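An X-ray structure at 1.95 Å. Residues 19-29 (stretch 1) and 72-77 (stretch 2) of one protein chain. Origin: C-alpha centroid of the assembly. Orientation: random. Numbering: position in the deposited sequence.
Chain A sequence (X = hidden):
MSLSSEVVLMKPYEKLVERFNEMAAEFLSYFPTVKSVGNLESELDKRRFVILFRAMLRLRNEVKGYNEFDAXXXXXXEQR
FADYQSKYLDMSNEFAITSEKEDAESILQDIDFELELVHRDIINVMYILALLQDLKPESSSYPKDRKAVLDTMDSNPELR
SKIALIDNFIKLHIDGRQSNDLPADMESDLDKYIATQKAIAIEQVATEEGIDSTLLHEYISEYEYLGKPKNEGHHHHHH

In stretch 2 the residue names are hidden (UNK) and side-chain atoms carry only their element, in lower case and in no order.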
ATOM      1  N   ARG A  19     -11.081   4.438  -1.697  1.00 44.94           N
ATOM      2  CA  ARG A  19     -10.184   3.920  -2.707  1.00 44.94           C
ATOM      3  C   ARG A  19      -8.920   3.223  -2.100  1.00 44.15           C
ATOM      4  O   ARG A  19      -8.491   2.176  -2.592  1.00 44.16           O
ATOM      5  CB  ARG A  19      -9.651   5.033  -3.616  1.00 45.21           C
ATOM      6  CG  ARG A  19     -10.527   5.361  -4.806  1.00 51.98           C
ATOM      7  CD  ARG A  19     -10.149   6.719  -5.470  1.00 59.87           C
ATOM      8  NE  ARG A  19      -8.835   6.617  -6.107  1.00 64.58           N
ATOM      9  CZ  ARG A  19      -8.100   7.657  -6.489  1.00 66.82           C
ATOM     10  NH1 ARG A  19      -8.561   8.894  -6.338  1.00 68.30           N
ATOM     11  NH2 ARG A  19      -6.913   7.450  -7.048  1.00 69.97           N
ATOM     12  N   PHE A  20      -8.280   3.850  -1.120  1.00 42.04           N
ATOM     13  CA  PHE A  20      -7.016   3.251  -0.562  1.00 40.93           C
ATOM     14  C   PHE A  20      -7.349   1.887   0.054  1.00 41.05           C
ATOM     15  O   PHE A  20      -6.609   0.907  -0.132  1.00 41.87           O
ATOM     16  CB  PHE A  20      -6.381   4.116   0.545  1.00 38.60           C
ATOM     17  CG  PHE A  20      -5.131   3.464   1.116  1.00 37.36           C
ATOM     18  CD1 PHE A  20      -3.923   3.600   0.475  1.00 33.39           C
ATOM     19  CD2 PHE A  20      -5.223   2.562   2.154  1.00 34.31           C
ATOM     20  CE1 PHE A  20      -2.811   2.904   0.919  1.00 35.43           C
ATOM     21  CE2 PHE A  20      -4.098   1.899   2.618  1.00 36.09           C
ATOM     22  CZ  PHE A  20      -2.915   2.072   2.012  1.00 34.54           C
ATOM     23  N   ASN A  21      -8.478   1.837   0.766  1.00 40.14           N
ATOM     24  CA  ASN A  21      -8.822   0.638   1.517  1.00 42.69           C
ATOM     25  C   ASN A  21      -9.211  -0.537   0.597  1.00 43.72           C
ATOM     26  O   ASN A  21      -8.946  -1.732   0.905  1.00 43.74           O
ATOM     27  CB  ASN A  21      -9.882   0.922   2.582  1.00 40.91           C
ATOM     28  CG  ASN A  21      -9.329   1.676   3.773  1.00 41.57           C
ATOM     29  OD1 ASN A  21      -8.085   1.759   3.973  1.00 37.71           O
ATOM     30  ND2 ASN A  21     -10.214   2.187   4.596  1.00 39.05           N
ATOM     31  N   GLU A  22      -9.850  -0.213  -0.519  1.00 45.37           N
ATOM     32  CA  GLU A  22     -10.129  -1.246  -1.531  1.00 47.25           C
ATOM     33  C   GLU A  22      -8.874  -1.743  -2.181  1.00 46.80           C
ATOM     34  O   GLU A  22      -8.719  -2.966  -2.408  1.00 48.68           O
ATOM     35  CB  GLU A  22     -11.130  -0.730  -2.585  1.00 48.03           C
ATOM     36  CG  GLU A  22     -12.494  -0.505  -1.984  1.00 54.58           C
ATOM     37  CD  GLU A  22     -13.438   0.344  -2.892  1.00 64.92           C
ATOM     38  OE1 GLU A  22     -13.023   0.742  -4.033  1.00 68.54           O
ATOM     39  OE2 GLU A  22     -14.591   0.622  -2.436  1.00 65.43           O
ATOM     40  N   MET A  23      -8.004  -0.814  -2.563  1.00 46.10           N
ATOM     41  CA  MET A  23      -6.679  -1.138  -3.109  1.00 47.55           C
ATOM     42  C   MET A  23      -5.900  -2.000  -2.114  1.00 47.07           C
ATOM     43  O   MET A  23      -5.277  -2.968  -2.511  1.00 48.01           O
ATOM     44  CB  MET A  23      -5.897   0.127  -3.306  1.00 47.95           C
ATOM     45  CG  MET A  23      -4.723   0.087  -4.251  1.00 50.63           C
ATOM     46  SD  MET A  23      -4.185   1.813  -4.683  1.00 57.09           S
ATOM     47  CE  MET A  23      -5.942   2.393  -5.043  1.00 30.13           C
ATOM     48  N   ALA A  24      -5.944  -1.660  -0.828  1.00 46.18           N
ATOM     49  CA  ALA A  24      -5.152  -2.401   0.164  1.00 45.47           C
ATOM     50  C   ALA A  24      -5.631  -3.862   0.330  1.00 45.77           C
ATOM     51  O   ALA A  24      -4.834  -4.795   0.420  1.00 44.69           O
ATOM     52  CB  ALA A  24      -5.210  -1.685   1.546  1.00 46.01           C
ATOM     53  N   ALA A  25      -6.937  -4.053   0.408  1.00 45.53           N
ATOM     54  CA  ALA A  25      -7.489  -5.399   0.651  1.00 46.68           C
ATOM     55  C   ALA A  25      -7.197  -6.247  -0.550  1.00 47.91           C
ATOM     56  O   ALA A  25      -7.006  -7.463  -0.430  1.00 49.21           O
ATOM     57  CB  ALA A  25      -9.003  -5.332   0.913  1.00 46.95           C
ATOM     58  N   GLU A  26      -7.173  -5.628  -1.728  1.00 47.40           N
ATOM     59  CA  GLU A  26      -6.727  -6.341  -2.899  1.00 48.49           C
ATOM     60  C   GLU A  26      -5.232  -6.631  -2.879  1.00 47.88           C
ATOM     61  O   GLU A  26      -4.830  -7.760  -3.110  1.00 48.11           O
ATOM     62  CB  GLU A  26      -7.105  -5.605  -4.176  1.00 49.38           C
ATOM     63  CG  GLU A  26      -8.648  -5.706  -4.443  1.00 55.18           C
ATOM     64  CD  GLU A  26      -9.261  -4.430  -5.021  1.00 63.82           C
ATOM     65  OE1 GLU A  26      -8.606  -3.744  -5.859  1.00 66.11           O
ATOM     66  OE2 GLU A  26     -10.408  -4.118  -4.624  1.00 66.85           O
ATOM     67  N   PHE A  27      -4.407  -5.617  -2.615  1.00 46.15           N
ATOM     68  CA  PHE A  27      -2.955  -5.825  -2.391  1.00 42.54           C
ATOM     69  C   PHE A  27      -2.682  -6.989  -1.399  1.00 40.83           C
ATOM     70  O   PHE A  27      -1.871  -7.850  -1.673  1.00 41.46           O
ATOM     71  CB  PHE A  27      -2.335  -4.548  -1.813  1.00 41.69           C
ATOM     72  CG  PHE A  27      -0.873  -4.684  -1.455  1.00 39.29           C
ATOM     73  CD1 PHE A  27       0.118  -4.461  -2.392  1.00 36.37           C
ATOM     74  CD2 PHE A  27      -0.497  -5.005  -0.160  1.00 38.70           C
ATOM     75  CE1 PHE A  27       1.507  -4.598  -2.037  1.00 39.13           C
ATOM     76  CE2 PHE A  27       0.836  -5.123   0.200  1.00 37.91           C
ATOM     77  CZ  PHE A  27       1.841  -4.933  -0.737  1.00 37.91           C
ATOM     78  N   LEU A  28      -3.317  -6.951  -0.250  1.00 39.86           N
ATOM     79  CA  LEU A  28      -3.170  -8.001   0.778  1.00 41.36           C
ATOM     80  C   LEU A  28      -3.613  -9.411   0.318  1.00 42.72           C
ATOM     81  O   LEU A  28      -3.096 -10.410   0.798  1.00 43.41           O
ATOM     82  CB  LEU A  28      -3.864  -7.633   2.103  1.00 39.13           C
ATOM     83  CG  LEU A  28      -3.242  -6.455   2.819  1.00 41.57           C
ATOM     84  CD1 LEU A  28      -4.164  -5.932   3.951  1.00 40.40           C
ATOM     85  CD2 LEU A  28      -1.815  -6.758   3.285  1.00 40.00           C
ATOM     86  N   SER A  29      -4.552  -9.502  -0.617  1.00 44.12           N
ATOM     87  CA  SER A  29      -4.940 -10.841  -1.128  1.00 43.55           C
ATOM     88  C   SER A  29      -3.857 -11.418  -2.043  1.00 43.52           C
ATOM     89  O   SER A  29      -3.850 -12.618  -2.304  1.00 43.18           O
ATOM     90  CB  SER A  29      -6.295 -10.799  -1.825  1.00 43.73           C
ATOM     91  OG  SER A  29      -6.130 -10.034  -3.003  1.00 47.04           O
ATOM     92  N   UNK A  72      -5.620   5.649  11.498  1.00 40.94           N
ATOM     93  CA  UNK A  72      -6.611   4.603  11.842  1.00 42.79           C
ATOM     94  C   UNK A  72      -7.685   4.410  10.762  1.00 41.74           C
ATOM     95  O   UNK A  72      -8.421   3.395  10.741  1.00 41.59           O
ATOM     96  c   UNK A  72      -6.349   4.599  14.349  1.00 48.11           C
ATOM     97  c   UNK A  72      -5.922   3.108  14.380  1.00 57.70           C
ATOM     98  o   UNK A  72      -6.812   2.134  14.543  1.00 56.31           O
ATOM     99  c   UNK A  72      -7.255   4.902  13.198  1.00 43.37           C
ATOM    100  o   UNK A  72      -4.675   2.939  14.215  1.00 58.16           O
ATOM    101  N   UNK A  73      -7.742   5.356   9.836  1.00 40.56           N
ATOM    102  CA  UNK A  73      -8.774   5.361   8.827  1.00 40.01           C
ATOM    103  C   UNK A  73      -8.339   4.393   7.742  1.00 38.90           C
ATOM    104  O   UNK A  73      -9.123   4.075   6.878  1.00 40.52           O
ATOM    105  o   UNK A  73      -9.502   8.992   8.698  1.00 39.04           O
ATOM    106  o   UNK A  73     -10.303   7.321   9.986  1.00 47.58           O
ATOM    107  c   UNK A  73      -8.882   6.754   8.168  1.00 41.26           C
ATOM    108  c   UNK A  73      -9.614   7.758   9.020  1.00 44.19           C
ATOM    109  N   UNK A  74      -7.079   3.954   7.771  1.00 37.91           N
ATOM    110  CA  UNK A  74      -6.499   3.142   6.714  1.00 36.24           C
ATOM    111  C   UNK A  74      -6.203   1.684   7.136  1.00 37.34           C
ATOM    112  O   UNK A  74      -5.693   1.449   8.238  1.00 38.42           O
ATOM    113  c   UNK A  74      -5.161   5.204   5.768  1.00 34.87           C
ATOM    114  c   UNK A  74      -3.819   5.433   5.127  1.00 32.44           C
ATOM    115  c   UNK A  74      -6.286   5.339   4.698  1.00 35.43           C
ATOM    116  c   UNK A  74      -5.148   3.737   6.286  1.00 34.31           C
ATOM    117  N   UNK A  75      -6.472   0.746   6.218  1.00 36.59           N
ATOM    118  CA  UNK A  75      -6.043  -0.651   6.328  1.00 36.15           C
ATOM    119  C   UNK A  75      -4.490  -0.639   6.293  1.00 37.16           C
ATOM    120  O   UNK A  75      -3.898   0.207   5.606  1.00 37.75           O
ATOM    121  o   UNK A  75      -7.992  -1.390   5.111  1.00 37.86           O
ATOM    122  c   UNK A  75      -6.567  -1.461   5.123  1.00 36.36           C
ATOM    123  c   UNK A  75      -6.150  -2.878   5.183  1.00 34.86           C
ATOM    124  N   UNK A  76      -3.859  -1.544   7.039  1.00 35.82           N
ATOM    125  CA  UNK A  76      -2.414  -1.670   7.123  1.00 37.46           C
ATOM    126  C   UNK A  76      -1.859  -0.628   8.015  1.00 38.10           C
ATOM    127  O   UNK A  76      -1.983   0.597   7.732  1.00 39.47           O
ATOM    128  c   UNK A  76      -0.200  -2.113   5.863  1.00 36.99           C
ATOM    129  c   UNK A  76      -1.671  -1.605   5.707  1.00 37.27           C
ATOM    130  c   UNK A  76      -2.379  -2.497   4.682  1.00 37.57           C
ATOM    131  c   UNK A  76      -1.695  -2.535   3.264  1.00 35.88           C
ATOM    132  N   UNK A  77      -1.225  -1.070   9.080  1.00 37.72           N
ATOM    133  CA  UNK A  77      -0.688  -0.130  10.048  1.00 36.31           C
ATOM    134  C   UNK A  77       0.510   0.587   9.411  1.00 38.88           C
ATOM    135  O   UNK A  77       1.140   0.038   8.507  1.00 37.94           O
ATOM    136  c   UNK A  77      -0.180  -0.936  11.269  1.00 37.21           C
ATOM    137  c   UNK A  77      -1.307  -1.327  12.204  1.00 33.58           C
ATOM    138  c   UNK A  77      -0.799  -2.018  13.448  1.00 42.50           C
ATOM    139  o   UNK A  77       0.421  -2.297  13.509  1.00 40.32           O
ATOM    140  o   UNK A  77      -1.635  -2.296  14.359  1.00 41.20           O
TER

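Position 72 carries five side-chain atoms, three carbons in a row with two oxygens on the third, and none of them comes within reach of stretch 1. That is a carboxylate at the end of a two-methylene arm, so the residue is Glu-72. It lies in a 3-10 segment and is exposed; a charged, flexible side chain is at ease in such a place.

Position 73 has four side-chain atoms: two carbons, the second bearing two oxygens. Its CA-to-CB bond points sideways and the end of the side chain leads away from the helix, so what faces stretch 1 is its backbone. The shorter acid is Asp-73. Its OD2 is hydrogen-bonded elsewhere in the structure, while Asn-21 ND2 donates to Asp-73 O at 3.2 Å, with a nearly straight angle of 166°.

At position 74 there are four carbons, forked at the second, with no heteroatom and no ring, and the fork packs on the aromatic ring of Phe-20. This pattern identifies Leu-74. The residue is buried: Phe-20 CD2 lies 3.9 Å from Leu-74 CD2, while CD1 sits over one face of the same ring. An apolar fork suits this site because it can lie against the ring without leaving a polar group unsatisfied.

Position 75 shows three side-chain atoms, a first carbon carrying one oxygen and one further carbon. The oxygen approaches Asn-21, and the carbons touch Ala-24 and Leu-28. A beta-branched hydroxyl of this kind belongs to Thr-75. Its backbone N donates to Asn-21 OD1 at 2.9 Å and 172°, and its OG1 adds a weak hydrogen bond to that same OD1 at 3.3 Å. The carbon side is used as well, with Thr-75 CG2 3.8 Å from Leu-28 CD1 and Thr-75 CB 3.8 Å from Ala-24 CB. Threonine therefore suits a place where a polar anchor adjoins an apolar surface.

Position 76 has four carbons forked at the first, one arm two carbons long, and this longer arm reaches Ala-24, Phe-27 and Leu-28, which defines Ile-76. Ile-76 CD1 is 4.0 Å from Ala-24 CB and 4.4 Å from Phe-27 CD2, and Ile-76 CG1 is 3.9 Å from Leu-28 CD1. An all-carbon side chain suits this apolar patch.

Position 77 again has three carbons with two oxygens on the third, all out of reach of stretch 1, and is Glu-77. It occupies the N-cap position right before a helix, and its charged carboxylate is at home in this exposed setting.

The contact joins a polar clamp to an apolar patch. Asn-21 suits the clamp because its amide both donates and accepts: ND2 holds the carbonyl of Asp-73 while OD1 receives the N-H of Thr-75, fixing the backbone of stretch 2 at two points, one at the end of the 3-10 segment and one in the loop. Nearby, the Thr-75 carbonyl meets the edge of the Phe-20 ring, with Thr-75 O 3.4 Å from Phe-20 CE2. Leu-74 and Ile-76 then supply packing against Phe-20 and against Ala-24, Phe-27 and Leu-28, respectively. In all, 387 Å² is buried between the two stretches, both sides summed.

Stretch 2 72-77: EDLTIE
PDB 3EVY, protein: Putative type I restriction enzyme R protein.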